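Local structure of glutathione S-transferase-3 (Necator americanus, 3W8S) at residues 3-8 with 30-35; 16-21 with 66-71; 43-48 with 58-63. The protein probably catalyses the conjugation of glutathione to electrophilic substrates, releasing a halide where one is the leaving group, and binds glutathione on its thioredoxin-like domain. All blocks are in the same frame, centred on the assembly; numbering follows the deposited sequence.

Contact 1: 3-8 with 30-35; sequences HYKLTY and EDIRLS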
loop_
_atom_site.group_PDB
_atom_site.type_symbol
_atom_site.label_atom_id
_atom_site.label_comp_id
_atom_site.label_asym_id
_atom_site.label_seq_id
_atom_site.Cartn_x
_atom_site.Cartn_y
_atom_site.Cartn_z
ATOM N N HIS A 3 1.460 20.845 15.315
ATOM C CA HIS A 3 1.748 21.496 14.015
ATOM C C HIS A 3 1.985 20.433 12.884
ATOM O O HIS A 3 2.722 19.462 13.081
ATOM C CB HIS A 3 2.942 22.472 14.129
ATOM C CG HIS A 3 2.689 23.626 15.060
ATOM N ND1 HIS A 3 1.959 24.742 14.692
ATOM C CD2 HIS A 3 3.050 23.824 16.355
ATOM C CE1 HIS A 3 1.901 25.583 15.711
ATOM N NE2 HIS A 3 2.562 25.053 16.728
ATOM N N TYR A 4 1.412 20.676 11.712
ATOM C CA TYR A 4 1.522 19.790 10.537
ATOM C C TYR A 4 2.250 20.490 9.421
ATOM O O TYR A 4 1.897 21.638 9.011
ATOM C CB TYR A 4 0.124 19.411 10.030
ATOM C CG TYR A 4 -0.671 18.567 11.006
ATOM C CD1 TYR A 4 -0.369 17.230 11.186
ATOM C CD2 TYR A 4 -1.707 19.137 11.813
ATOM C CE1 TYR A 4 -1.080 16.442 12.097
ATOM C CE2 TYR A 4 -2.432 18.345 12.703
ATOM C CZ TYR A 4 -2.111 17.016 12.856
ATOM O OH TYR A 4 -2.791 16.210 13.778
ATOM N N LYS A 5 3.213 19.795 8.846
ATOM C CA LYS A 5 3.864 20.316 7.627
ATOM C C LYS A 5 3.768 19.219 6.602
ATOM O O LYS A 5 4.094 18.106 6.912
ATOM C CB LYS A 5 5.365 20.532 7.857
ATOM C CG LYS A 5 5.693 21.660 8.859
ATOM C CD LYS A 5 7.226 21.790 8.926
ATOM C CE LYS A 5 7.655 22.432 10.245
ATOM N NZ LYS A 5 9.142 22.331 10.439
ATOM N N LEU A 6 3.345 19.520 5.395
ATOM C CA LEU A 6 3.314 18.489 4.370
ATOM C C LEU A 6 4.267 18.956 3.254
ATOM O O LEU A 6 4.093 20.050 2.736
ATOM C CB LEU A 6 1.905 18.307 3.790
ATOM C CG LEU A 6 1.743 17.356 2.562
ATOM C CD1 LEU A 6 1.950 15.927 3.103
ATOM C CD2 LEU A 6 0.350 17.526 1.901
ATOM N N THR A 7 5.248 18.135 2.884
ATOM C CA THR A 7 6.193 18.476 1.799
ATOM C C THR A 7 5.987 17.572 0.561
ATOM O O THR A 7 5.899 16.315 0.674
ATOM C CB THR A 7 7.625 18.343 2.278
ATOM O OG1 THR A 7 7.792 19.163 3.457
ATOM C CG2 THR A 7 8.604 18.751 1.192
ATOM N N TYR A 8 5.839 18.231 -0.576
ATOM C CA TYR A 8 5.706 17.559 -1.798
ATOM C C TYR A 8 6.386 18.445 -2.850
ATOM O O TYR A 8 7.015 19.454 -2.510
ATOM C CB TYR A 8 4.188 17.313 -2.125
ATOM C CG TYR A 8 4.006 16.333 -3.299
ATOM C CD1 TYR A 8 4.554 15.018 -3.228
ATOM C CD2 TYR A 8 3.303 16.706 -4.470
ATOM C CE1 TYR A 8 4.426 14.115 -4.282
ATOM C CE2 TYR A 8 3.156 15.813 -5.519
ATOM C CZ TYR A 8 3.729 14.522 -5.404
ATOM O OH TYR A 8 3.564 13.590 -6.385
ATOM N N GLU A 30 1.204 23.574 6.953
ATOM C CA GLU A 30 2.067 24.202 5.959
ATOM C C GLU A 30 2.139 23.316 4.707
ATOM O O GLU A 30 2.621 22.150 4.799
ATOM C CB GLU A 30 3.516 24.403 6.472
ATOM C CG GLU A 30 3.674 25.473 7.571
ATOM C CD GLU A 30 5.108 25.489 8.191
ATOM O OE1 GLU A 30 6.051 24.740 7.803
ATOM O OE2 GLU A 30 5.350 26.316 9.056
ATOM N N ASP A 31 1.680 23.841 3.580
ATOM C CA ASP A 31 1.679 23.100 2.334
ATOM C C ASP A 31 2.977 23.446 1.590
ATOM O O ASP A 31 2.980 24.395 0.826
ATOM C CB ASP A 31 0.517 23.562 1.467
ATOM C CG ASP A 31 0.193 22.590 0.334
ATOM O OD1 ASP A 31 0.646 21.385 0.333
ATOM O OD2 ASP A 31 -0.498 23.047 -0.618
ATOM N N ILE A 32 4.046 22.674 1.808
ATOM C CA ILE A 32 5.397 23.018 1.329
ATOM C C ILE A 32 5.595 22.363 -0.033
ATOM O O ILE A 32 5.294 21.145 -0.184
ATOM C CB ILE A 32 6.434 22.517 2.318
ATOM C CG1 ILE A 32 6.250 23.250 3.675
ATOM C CG2 ILE A 32 7.845 22.672 1.739
ATOM C CD1 ILE A 32 6.970 22.575 4.801
ATOM N N ARG A 33 6.020 23.142 -1.024
ATOM C CA ARG A 33 6.053 22.637 -2.382
ATOM C C ARG A 33 7.475 22.938 -2.893
ATOM O O ARG A 33 7.824 24.083 -3.083
ATOM C CB ARG A 33 4.976 23.292 -3.258
ATOM C CG ARG A 33 3.562 22.714 -3.020
ATOM C CD ARG A 33 2.518 23.548 -3.757
ATOM N NE ARG A 33 1.157 23.167 -3.322
ATOM C CZ ARG A 33 0.226 22.665 -4.128
ATOM N NH1 ARG A 33 0.495 22.505 -5.447
ATOM N NH2 ARG A 33 -0.986 22.343 -3.625
ATOM N N LEU A 34 8.311 21.915 -3.027
ATOM C CA LEU A 34 9.731 22.141 -3.376
ATOM C C LEU A 34 9.887 22.142 -4.869
ATOM O O LEU A 34 9.214 21.353 -5.566
ATOM C CB LEU A 34 10.598 21.039 -2.784
ATOM C CG LEU A 34 10.553 20.776 -1.293
ATOM C CD1 LEU A 34 11.472 19.605 -0.896
ATOM C CD2 LEU A 34 11.005 22.076 -0.612
ATOM N N SER A 35 10.807 22.982 -5.368
ATOM C CA SER A 35 11.077 23.049 -6.793
ATOM C C SER A 35 11.965 21.901 -7.142
ATOM O O SER A 35 12.681 21.327 -6.276
ATOM C CB SER A 35 11.839 24.361 -7.173
ATOM O OG SER A 35 13.125 24.395 -6.538
#
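Leu-6 and Ile-32 meet through their backbones where strands 4-8 and 30-34 run parallel, the two strands of a beta-alpha-beta unit with helix 16-25 as the crossover; five hydrogen bonds pair them. Leu-6 N gives a nearly straight bond to Glu-30 O (2.8 Å, 176°), and Leu-6 O receives Ile-32 N. Tyr-8 repeats the pattern, taking Ile-32 O with its N and Leu-34 N with its O (2.8 Å). The close apolar packing is around Thr-7, beta-branched and so suited to a strand, against Ile-32 and Leu-34. Its CG2, anti to the backbone N, meets Leu-34 CD1 at 3.6 Å, while its OG1 lies 3.8 Å from Ile-32 CD1.

Toward the start of the strands the same face becomes looser, more polar and, at Glu-30, exposed to solvent. Lys-5 and Glu-30 extend side by side, Glu-30 OE1 3.3 Å from Lys-5 CG, but Lys-5 NZ reaches on to Glu-55. On the face of Leu-6 and Tyr-8, Arg-33 holds Asp-31 OD2 side-on, NH2 on its syn lone pair (3.1 Å) and NE from above the carboxylate plane; OD1 pairs with Arg-19. A carboxylate shared by two arginines probably stays ionised and offsets their mutual repulsion.

Contact 2: 16-21 with 66-71; sequences EIIRQI and AIARFV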
loop_
_atom_site.group_PDB
_atom_site.type_symbol
_atom_site.label_atom_id
_atom_site.label_comp_id
_atom_site.label_asym_id
_atom_site.label_seq_id
_atom_site.Cartn_x
_atom_site.Cartn_y
_atom_site.Cartn_z
ATOM N N GLU A 16 -2.127 14.983 -2.963
ATOM C CA GLU A 16 -3.367 15.830 -3.026
ATOM C C GLU A 16 -4.466 15.346 -2.076
ATOM O O GLU A 16 -5.175 16.144 -1.496
ATOM C CB GLU A 16 -3.889 15.800 -4.472
ATOM C CG GLU A 16 -5.140 16.619 -4.779
ATOM C CD GLU A 16 -5.093 18.086 -4.316
ATOM O OE1 GLU A 16 -4.018 18.687 -4.206
ATOM O OE2 GLU A 16 -6.206 18.645 -4.100
ATOM N N ILE A 17 -4.626 14.020 -1.916
ATOM C CA ILE A 17 -5.682 13.533 -0.988
ATOM C C ILE A 17 -5.398 13.907 0.466
ATOM O O ILE A 17 -6.307 14.251 1.245
ATOM C CB ILE A 17 -5.911 11.997 -1.097
ATOM C CG1 ILE A 17 -6.426 11.634 -2.506
ATOM C CG2 ILE A 17 -6.903 11.505 -0.042
ATOM C CD1 ILE A 17 -7.303 12.598 -3.301
ATOM N N ILE A 18 -4.117 13.855 0.834
ATOM C CA ILE A 18 -3.716 14.295 2.168
ATOM C C ILE A 18 -4.163 15.779 2.371
ATOM O O ILE A 18 -4.720 16.106 3.434
ATOM C CB ILE A 18 -2.193 14.186 2.360
ATOM C CG1 ILE A 18 -1.746 12.680 2.328
ATOM C CG2 ILE A 18 -1.746 14.837 3.680
ATOM C CD1 ILE A 18 -0.306 12.513 1.806
ATOM N N ARG A 19 -3.916 16.658 1.379
ATOM C CA ARG A 19 -4.367 18.086 1.450
ATOM C C ARG A 19 -5.872 18.186 1.613
ATOM O O ARG A 19 -6.383 18.993 2.440
ATOM C CB ARG A 19 -3.971 18.787 0.143
ATOM C CG ARG A 19 -2.454 18.827 -0.034
ATOM C CD ARG A 19 -2.139 19.776 -1.168
ATOM N NE ARG A 19 -0.695 19.802 -1.540
ATOM C CZ ARG A 19 -0.182 19.305 -2.687
ATOM N NH1 ARG A 19 -0.966 18.655 -3.575
ATOM N NH2 ARG A 19 1.178 19.406 -2.900
ATOM N N GLN A 20 -6.593 17.342 0.858
ATOM C CA GLN A 20 -8.070 17.390 0.938
ATOM C C GLN A 20 -8.607 16.903 2.295
ATOM O O GLN A 20 -9.679 17.379 2.749
ATOM C CB GLN A 20 -8.709 16.588 -0.185
ATOM C CG GLN A 20 -8.317 17.164 -1.531
ATOM C CD GLN A 20 -8.950 16.447 -2.695
ATOM O OE1 GLN A 20 -9.739 15.528 -2.480
ATOM N NE2 GLN A 20 -8.657 16.906 -3.957
ATOM N N ILE A 21 -7.915 15.950 2.928
ATOM C CA ILE A 21 -8.290 15.542 4.297
ATOM C C ILE A 21 -8.128 16.697 5.313
ATOM O O ILE A 21 -9.056 16.966 6.106
ATOM C CB ILE A 21 -7.566 14.292 4.782
ATOM C CG1 ILE A 21 -7.949 13.079 3.883
ATOM C CG2 ILE A 21 -7.948 13.993 6.241
ATOM C CD1 ILE A 21 -6.856 11.990 3.891
ATOM N N ALA A 66 0.304 5.885 3.947
ATOM C CA ALA A 66 0.449 5.839 5.409
ATOM C C ALA A 66 0.079 7.233 6.030
ATOM O O ALA A 66 -0.530 7.304 7.129
ATOM C CB ALA A 66 1.864 5.392 5.765
ATOM N N ILE A 67 0.510 8.312 5.397
ATOM C CA ILE A 67 0.171 9.699 5.821
ATOM C C ILE A 67 -1.345 9.962 5.696
ATOM O O ILE A 67 -1.954 10.494 6.602
ATOM C CB ILE A 67 0.895 10.760 4.947
ATOM C CG1 ILE A 67 2.439 10.701 5.150
ATOM C CG2 ILE A 67 0.427 12.176 5.300
ATOM C CD1 ILE A 67 3.214 11.259 3.905
ATOM N N ALA A 68 -1.938 9.608 4.554
ATOM C CA ALA A 68 -3.375 9.868 4.377
ATOM C C ALA A 68 -4.141 9.138 5.475
ATOM O O ALA A 68 -5.061 9.701 6.093
ATOM C CB ALA A 68 -3.866 9.422 3.009
ATOM N N ARG A 69 -3.765 7.878 5.712
ATOM C CA ARG A 69 -4.436 7.096 6.756
ATOM C C ARG A 69 -4.270 7.736 8.150
ATOM O O ARG A 69 -5.228 7.825 8.904
ATOM C CB ARG A 69 -3.999 5.568 6.799
ATOM C CG ARG A 69 -4.783 4.754 7.829
ATOM C CD ARG A 69 -4.321 3.299 7.910
ATOM N NE ARG A 69 -4.412 2.784 6.554
ATOM C CZ ARG A 69 -3.413 2.585 5.706
ATOM N NH1 ARG A 69 -2.112 2.795 6.021
ATOM N NH2 ARG A 69 -3.757 2.210 4.518
ATOM N N PHE A 70 -3.053 8.105 8.477
ATOM C CA PHE A 70 -2.767 8.755 9.743
ATOM C C PHE A 70 -3.675 10.007 9.964
ATOM O O PHE A 70 -4.317 10.122 11.027
ATOM C CB PHE A 70 -1.306 9.210 9.795
ATOM C CG PHE A 70 -0.956 9.974 11.075
ATOM C CD1 PHE A 70 -0.831 9.303 12.290
ATOM C CD2 PHE A 70 -0.732 11.357 11.040
ATOM C CE1 PHE A 70 -0.534 10.002 13.482
ATOM C CE2 PHE A 70 -0.456 12.072 12.224
ATOM C CZ PHE A 70 -0.334 11.384 13.457
ATOM N N VAL A 71 -3.711 10.914 8.974
ATOM C CA VAL A 71 -4.515 12.162 9.044
ATOM C C VAL A 71 -6.029 11.816 9.035
ATOM O O VAL A 71 -6.826 12.398 9.846
ATOM C CB VAL A 71 -4.105 13.103 7.874
ATOM C CG1 VAL A 71 -4.944 14.352 7.822
ATOM C CG2 VAL A 71 -2.674 13.636 8.186
#
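Two helices of the thioredoxin-like N-terminal domain, 16-25 and 64-75, pack here almost parallel: the axes of 16-21 and 66-71 are 10° apart in direction and approach to 9.2 Å. Ile-18, Ile-21, Ile-67, Ala-68 and Val-71 make a buried seam of apolar side chains with no hydrogen bond across it. Ile-18 comes over Ile-67, the two chains slanting across each other, and its CD1 rests 3.6 Å from Ile-67 CG2. Its CG1 also touches Ala-68, 3.9 Å from CB. Alanine suits this position because its single methyl lets the backbones draw together, the CA atoms of Ile-18 and Ala-68 being only 5.0 Å apart.

One turn on, Ile-21 straddles two partners with its two branches. CG1 is anti to the carbonyl carbon (chi1 -63°) and carries CD1 to Ala-68, 3.6 Å from its O; CG2, anti to the backbone N, presses on Val-71 CG1 at 3.4 Å, tighter than usual for two carbons.

The far side of helix 16-25 is polar. Glu-16 OE1 pairs with Arg-19 NH1 (3.1 Å) through its anti lone pair, and OE2 takes Gln-20 NE2 (3.0 Å). Glu-16 OE2 also meets Arg-201 and Trp-197, so the buried carboxylate is well satisfied. Leu-6 lies against Ile-18, Leu-54 against Ile-67 and Val-71, and Leu-158 of helix 155-170 against Ile-21. A pair of near-parallel helices laid against one face of a mixed sheet, between it and the all-helical domain, is typical of the glutathione transferase fold.

Contact 3: 43-48 with 58-63; sequences KNEMPF and GKKLAQ. With GSH (glutathione), chain B.
The glutathione site is bordered here by the loop after helix 39-42 and by the turn from strand 59-62 into helix 64-75, where Gln-63 holds the N-cap position; each sends one polar side chain to the ligand. Lys-43 NZ gives a hydrogen bond to the glycyl carboxylate oxygen O31 of glutathione (2.7 Å). The long chain reaches it extended as far as CE and then bent at chi4 (82°), and NZ is also bonded to the carbonyl of Gly-49. At the other end of the tripeptide, Gln-63 OE1 accepts the alpha-amino nitrogen N1 at 2.8 Å. A bend at chi2 (-73°) turns the amide toward the ligand, while NE2 bonds to Gln-94 and Asp-97 of the second subunit.

Away from the ligand, the segments meet through a small apolar core. Ala-62 CB is the hub: Phe-48 CD2 approaches it to 3.6 Å, and Pro-47 CB lies 4.0 Å away. The small methyl lets both larger rings come close. Phe-48 CE2 also touches Gln-63 CG at 3.9 Å, with the ring and amide planes 52° apart, so that the aromatic ring packs against the aliphatic part of a ligand-binding residue. Pro-47, rigid in its ring, meets Lys-60 CB through CG at 4.0 Å.

At the outer end Lys-60 runs past the loop, and its CD comes within 3.1 Å of Glu-45 O. The charges of Lys-60 and Glu-45 are near but make no salt bridge. A lysine facing a carboxylate and a glutamine carbonyl facing an amine grip the two ends of glutathione; Trp-39, Gln-50, Leu-51 and Ser-64 complete the site, which in this crystal assembly also draws on Asp-97 of the second subunit.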
loop_
_atom_site.group_PDB
_atom_site.type_symbol
_atom_site.label_atom_id
_atom_site.label_comp_id
_atom_site.label_asym_id
_atom_site.label_seq_id
_atom_site.Cartn_x
_atom_site.Cartn_y
_atom_site.Cartn_z
ATOM N N LYS A 43 16.367 16.107 -0.235
ATOM C CA LYS A 43 16.059 14.685 -0.379
ATOM C C LYS A 43 16.514 13.907 0.832
ATOM O O LYS A 43 15.770 13.051 1.366
ATOM C CB LYS A 43 16.733 14.188 -1.665
ATOM C CG LYS A 43 16.619 12.687 -1.949
ATOM C CD LYS A 43 16.975 12.471 -3.429
ATOM C CE LYS A 43 17.137 10.986 -3.735
ATOM N NZ LYS A 43 15.757 10.448 -3.943
ATOM N N ASN A 44 17.706 14.278 1.342
ATOM C CA ASN A 44 18.301 13.593 2.477
ATOM C C ASN A 44 17.460 13.663 3.756
ATOM O O ASN A 44 17.608 12.828 4.644
ATOM C CB ASN A 44 19.725 14.193 2.758
ATOM C CG ASN A 44 19.651 15.585 3.375
ATOM O OD1 ASN A 44 19.529 15.711 4.555
ATOM N ND2 ASN A 44 19.683 16.608 2.560
ATOM N N GLU A 45 16.641 14.700 3.902
ATOM C CA GLU A 45 15.828 14.807 5.130
ATOM C C GLU A 45 14.611 13.894 5.113
ATOM O O GLU A 45 13.935 13.708 6.130
ATOM C CB GLU A 45 15.304 16.221 5.322
ATOM C CG GLU A 45 16.402 17.278 5.397
ATOM C CD GLU A 45 15.776 18.675 5.379
ATOM O OE1 GLU A 45 14.546 18.769 5.532
ATOM O OE2 GLU A 45 16.482 19.678 5.200
ATOM N N MET A 46 14.348 13.265 3.978
ATOM C CA MET A 46 13.140 12.437 3.910
ATOM C C MET A 46 13.438 10.980 4.284
ATOM O O MET A 46 14.373 10.409 3.784
ATOM C CB MET A 46 12.547 12.567 2.522
ATOM C CG MET A 46 12.527 14.026 2.028
ATOM S SD MET A 46 11.565 15.126 3.185
ATOM C CE MET A 46 12.007 16.753 2.497
ATOM N N PRO A 47 12.581 10.352 5.086
ATOM C CA PRO A 47 12.845 8.963 5.497
ATOM C C PRO A 47 13.210 7.982 4.383
ATOM O O PRO A 47 14.095 7.157 4.605
ATOM C CB PRO A 47 11.550 8.552 6.196
ATOM C CG PRO A 47 11.022 9.893 6.774
ATOM C CD PRO A 47 11.277 10.846 5.597
ATOM N N PHE A 48 12.543 8.025 3.228
ATOM C CA PHE A 48 12.959 7.128 2.126
ATOM C C PHE A 48 13.449 7.890 0.894
ATOM O O PHE A 48 13.388 7.351 -0.204
ATOM C CB PHE A 48 11.883 6.106 1.765
ATOM C CG PHE A 48 11.240 5.433 2.990
ATOM C CD1 PHE A 48 11.993 4.602 3.819
ATOM C CD2 PHE A 48 9.876 5.613 3.284
ATOM C CE1 PHE A 48 11.428 3.966 4.954
ATOM C CE2 PHE A 48 9.271 4.978 4.386
ATOM C CZ PHE A 48 10.053 4.171 5.255
ATOM N N GLY A 58 7.316 18.103 14.365
ATOM C CA GLY A 58 8.717 17.809 14.190
ATOM C C GLY A 58 9.047 16.329 13.877
ATOM O O GLY A 58 10.179 16.022 13.524
ATOM N N LYS A 59 8.089 15.424 13.947
ATOM C CA LYS A 59 8.363 13.997 13.646
ATOM C C LYS A 59 8.024 13.690 12.174
ATOM O O LYS A 59 6.906 13.988 11.751
ATOM C CB LYS A 59 7.491 13.119 14.548
ATOM C CG LYS A 59 7.763 13.290 16.058
ATOM C CD LYS A 59 6.800 12.419 16.897
ATOM C CE LYS A 59 5.325 12.871 16.819
ATOM N NZ LYS A 59 4.461 12.034 17.701
ATOM N N LYS A 60 8.942 13.058 11.427
ATOM C CA LYS A 60 8.687 12.807 10.013
ATOM C C LYS A 60 8.000 11.467 9.745
ATOM O O LYS A 60 8.424 10.437 10.268
ATOM C CB LYS A 60 9.957 12.872 9.177
ATOM C CG LYS A 60 10.646 14.264 9.254
ATOM C CD LYS A 60 11.644 14.385 8.105
ATOM C CE LYS A 60 12.193 15.798 7.948
ATOM N NZ LYS A 60 13.450 15.807 8.758
ATOM N N LEU A 61 7.041 11.510 8.828
ATOM C CA LEU A 61 6.309 10.325 8.360
ATOM C C LEU A 61 6.271 10.416 6.828
ATOM O O LEU A 61 5.782 11.410 6.239
ATOM C CB LEU A 61 4.909 10.294 8.951
ATOM C CG LEU A 61 3.884 9.235 8.426
ATOM C CD1 LEU A 61 4.327 7.830 8.838
ATOM C CD2 LEU A 61 2.462 9.596 8.914
ATOM N N ALA A 62 6.765 9.341 6.188
ATOM C CA ALA A 62 6.740 9.186 4.731
ATOM C C ALA A 62 5.605 8.270 4.297
ATOM O O ALA A 62 4.906 7.657 5.149
ATOM C CB ALA A 62 8.083 8.586 4.266
ATOM N N GLN A 63 5.435 8.174 2.971
ATOM C CA GLN A 63 4.581 7.206 2.292
ATOM C C GLN A 63 3.180 7.738 2.221
ATOM O O GLN A 63 2.488 7.705 3.225
ATOM C CB GLN A 63 4.700 5.778 2.871
ATOM C CG GLN A 63 5.977 5.020 2.363
ATOM C CD GLN A 63 5.871 4.585 0.914
ATOM O OE1 GLN A 63 4.798 4.628 0.267
ATOM N NE2 GLN A 63 6.970 4.151 0.390
HETATM N N1 GSH B . 5.020 4.865 -2.503
HETATM C CA1 GSH B . 5.457 6.256 -2.382
HETATM C C1 GSH B . 4.297 7.082 -1.850
HETATM O O11 GSH B . 4.497 8.106 -1.161
HETATM O O12 GSH B . 3.138 6.691 -2.109
HETATM C CB1 GSH B . 5.930 6.813 -3.734
HETATM C CG1 GSH B . 6.610 8.184 -3.493
HETATM C CD1 GSH B . 7.123 8.778 -4.812
HETATM O OE1 GSH B . 7.000 8.185 -5.886
HETATM N N2 GSH B . 7.758 9.952 -4.753
HETATM C CA2 GSH B . 8.248 10.647 -5.920
HETATM C C2 GSH B . 9.580 11.254 -5.587
HETATM O O2 GSH B . 9.745 11.772 -4.486
HETATM C CB2 GSH B . 7.247 11.773 -6.256
HETATM S SG2 GSH B . 7.584 12.501 -7.866
HETATM N N3 GSH B . 10.543 11.240 -6.527
HETATM C CA3 GSH B . 11.776 11.978 -6.334
HETATM C C3 GSH B . 12.928 11.034 -6.035
HETATM O O31 GSH B . 14.047 11.518 -5.790
HETATM O O32 GSH B . 12.742 9.799 -6.019
#

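All three contacts belong to the thioredoxin-like N-terminal domain, their centres 12 to 15 Å apart. Contact 1 joins two strands of the beta-alpha-beta unit 4-9, 16-25, 30-34, and contact 2 takes up that unit's helix, so the segments of the two alternate along the chain; Leu-6 packing on Arg-19 joins them directly. Contact 3 follows contact 1 in sequence and falls between the two halves of contact 2. Strands 30-34 and 59-62, from contacts 1 and 3, are the outermost of one four-strand sheet, and Ile-67 of contact 2 packs on Leu-61. The three contacts thus join the strands and helices of one domain whose loops hold the glutathione site, and contacts 2 and 3 both reach the second subunit.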